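Local coordinates for cysteine synthase (Fusobacterium nucleatum subsp. nucleatum strain ATCC 25586, PDB 5XEO), which produces hydrogen sulfide and probably also makes L-cysteine from O-acetyl-L-serine and sulfide, as a pyridoxal 5'-phosphate enzyme of the cysteine synthase family, at the interface of chains A and B. Coordinates in Å, arbitrary orientation; residue numbers count along the deposited sequence, not the author numbering. Chains: chain A/B, Cysteine synthase.

The interface of chains A and B. Residues chain A 38-39, 43, 266, 299, 301; chain B 38, 43, 107, 111, 299, 301.
A:Arg43 and B:Arg43 each bend at chi2 (-60° in A:Arg43) and then run extended through chi3, which carries their guanidinium groups to the two-fold axis. The two side chains run antiparallel past one another. Their guanidinium planes are nearly parallel, 4° apart, and stack face to face, with A:Arg43 CZ 3.6 Å from B:Arg43 CZ. This brings like charges together, and acidic partners from both chains probably offset the repulsion. A:Arg43 NE donates to the carboxylate oxygen OE2 of B:Glu301 at 3.3 Å. NE reaches the oxygen from above the carboxylate plane, and the two groups form a salt bridge. B:Glu301 is poorly ordered, so this bond is less certain. In the twin, B:Arg43 NE and A:Glu301 OE2 form a salt bridge at 3.5 Å. A:Glu301 is bent at chi2 (88°), and its other oxygen, OE1, accepts a hydrogen bond from the hydroxyl OG of A:Ser299 at 2.6 Å. This second-shell bond would help hold the carboxylate in its turn. Each NH2 also lies close to the partner's Gly38 carbonyl, but its hydrogens are not aimed at that oxygen. Beside this polar centre, methyl CD2 of A:Leu266 meets methyl CD2 of B:Leu107 tip to tip at 3.5 Å, their side chains crossing at about a right angle. B:Leu107 also packs against the CG methylene of A:Glu301. The arginine stack, salt bridges and apolar contacts together join the two subunits, in keeping with the dimer typical of this family.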
loop_
_atom_site.group_PDB
_atom_site.type_symbol
_atom_site.label_atom_id
_atom_site.label_comp_id
_atom_site.label_asym_id
_atom_site.label_seq_id
_atom_site.Cartn_x
_atom_site.Cartn_y
_atom_site.Cartn_z
ATOM N N GLY A 38 2.856 1.321 -6.897
ATOM C CA GLY A 38 2.247 0.698 -5.757
ATOM C C GLY A 38 1.912 1.599 -4.582
ATOM O O GLY A 38 1.090 1.234 -3.744
ATOM N N SER A 39 2.553 2.770 -4.529
ATOM C CA SER A 39 2.240 3.832 -3.606
ATOM C C SER A 39 0.874 4.463 -3.782
ATOM O O SER A 39 0.409 5.089 -2.848
ATOM C CB SER A 39 3.236 4.973 -3.757
ATOM O OG SER A 39 4.486 4.530 -3.297
ATOM N N ARG A 43 -3.054 0.945 -5.065
ATOM C CA ARG A 43 -1.857 0.078 -5.172
ATOM C C ARG A 43 -1.360 -0.225 -6.588
ATOM O O ARG A 43 -0.568 -1.167 -6.790
ATOM C CB ARG A 43 -2.020 -1.247 -4.390
ATOM C CG ARG A 43 -2.406 -1.126 -2.921
ATOM C CD ARG A 43 -1.365 -0.356 -2.200
ATOM N NE ARG A 43 -1.658 -0.096 -0.788
ATOM C CZ ARG A 43 -1.247 0.983 -0.124
ATOM N NH1 ARG A 43 -0.561 1.978 -0.769
ATOM N NH2 ARG A 43 -1.545 1.111 1.156
ATOM N N LEU A 266 8.666 -4.256 -2.639
ATOM C CA LEU A 266 7.745 -5.326 -2.901
ATOM C C LEU A 266 6.859 -4.889 -4.043
ATOM O O LEU A 266 5.814 -4.301 -3.833
ATOM C CB LEU A 266 6.943 -5.647 -1.665
ATOM C CG LEU A 266 6.070 -6.895 -1.769
ATOM C CD1 LEU A 266 6.925 -8.135 -1.770
ATOM C CD2 LEU A 266 5.110 -6.973 -0.622
ATOM N N SER A 299 2.112 -2.903 -6.455
ATOM C CA SER A 299 2.847 -3.440 -5.338
ATOM C C SER A 299 2.593 -4.922 -5.366
ATOM O O SER A 299 1.691 -5.384 -6.048
ATOM C CB SER A 299 2.405 -2.805 -4.018
ATOM O OG SER A 299 1.072 -3.104 -3.774
ATOM N N GLU A 301 1.881 -7.212 -2.877
ATOM C CA GLU A 301 1.140 -7.926 -1.814
ATOM C C GLU A 301 0.130 -8.919 -2.379
ATOM O O GLU A 301 0.049 -10.050 -1.923
ATOM C CB GLU A 301 0.367 -6.974 -0.891
ATOM C CG GLU A 301 1.208 -6.016 -0.088
ATOM C CD GLU A 301 1.513 -4.709 -0.799
ATOM O OE1 GLU A 301 0.612 -4.149 -1.468
ATOM O OE2 GLU A 301 2.673 -4.232 -0.649
ATOM N N GLY B 38 -1.074 2.742 6.710
ATOM C CA GLY B 38 -0.998 1.853 5.572
ATOM C C GLY B 38 -0.225 2.330 4.361
ATOM O O GLY B 38 0.206 1.489 3.566
ATOM N N ARG B 43 3.461 -1.008 4.934
ATOM C CA ARG B 43 2.001 -1.062 5.019
ATOM C C ARG B 43 1.455 -0.975 6.452
ATOM O O ARG B 43 0.293 -1.261 6.672
ATOM C CB ARG B 43 1.420 -2.274 4.270
ATOM C CG ARG B 43 1.830 -2.355 2.809
ATOM C CD ARG B 43 1.113 -1.292 2.040
ATOM N NE ARG B 43 1.462 -1.238 0.630
ATOM C CZ ARG B 43 2.104 -0.255 -0.010
ATOM N NH1 ARG B 43 2.545 0.838 0.657
ATOM N NH2 ARG B 43 2.299 -0.345 -1.326
ATOM N N LEU B 107 4.307 -11.837 3.907
ATOM C CA LEU B 107 4.977 -10.564 3.704
ATOM C C LEU B 107 6.373 -10.582 4.274
ATOM O O LEU B 107 7.315 -10.115 3.623
ATOM C CB LEU B 107 4.183 -9.400 4.296
ATOM C CG LEU B 107 2.985 -8.928 3.461
ATOM C CD1 LEU B 107 2.036 -8.070 4.298
ATOM C CD2 LEU B 107 3.427 -8.163 2.226
ATOM N N TYR B 111 10.380 -10.545 2.269
ATOM C CA TYR B 111 11.557 -9.747 2.561
ATOM C C TYR B 111 12.786 -10.561 3.017
ATOM O O TYR B 111 13.798 -9.964 3.309
ATOM C CB TYR B 111 11.233 -8.670 3.610
ATOM C CG TYR B 111 10.241 -7.620 3.141
ATOM C CD1 TYR B 111 10.564 -6.739 2.136
ATOM C CD2 TYR B 111 8.983 -7.527 3.702
ATOM C CE1 TYR B 111 9.663 -5.757 1.706
ATOM C CE2 TYR B 111 8.076 -6.576 3.278
ATOM C CZ TYR B 111 8.426 -5.690 2.281
ATOM O OH TYR B 111 7.545 -4.726 1.850
ATOM N N SER B 299 -2.965 -1.066 6.368
ATOM C CA SER B 299 -3.885 -1.193 5.237
ATOM C C SER B 299 -4.607 -2.554 5.316
ATOM O O SER B 299 -4.175 -3.459 6.026
ATOM C CB SER B 299 -3.127 -1.037 3.920
ATOM O OG SER B 299 -2.363 -2.185 3.753
ATOM N N GLU B 301 -5.420 -4.825 2.840
ATOM C CA GLU B 301 -5.195 -5.854 1.817
ATOM C C GLU B 301 -4.835 -7.189 2.449
ATOM O O GLU B 301 -5.239 -8.227 1.953
ATOM C CB GLU B 301 -4.097 -5.478 0.823
ATOM C CG GLU B 301 -4.389 -4.248 -0.025
ATOM C CD GLU B 301 -3.819 -2.942 0.535
ATOM O OE1 GLU B 301 -2.913 -2.980 1.406
ATOM O OE2 GLU B 301 -4.279 -1.862 0.082
#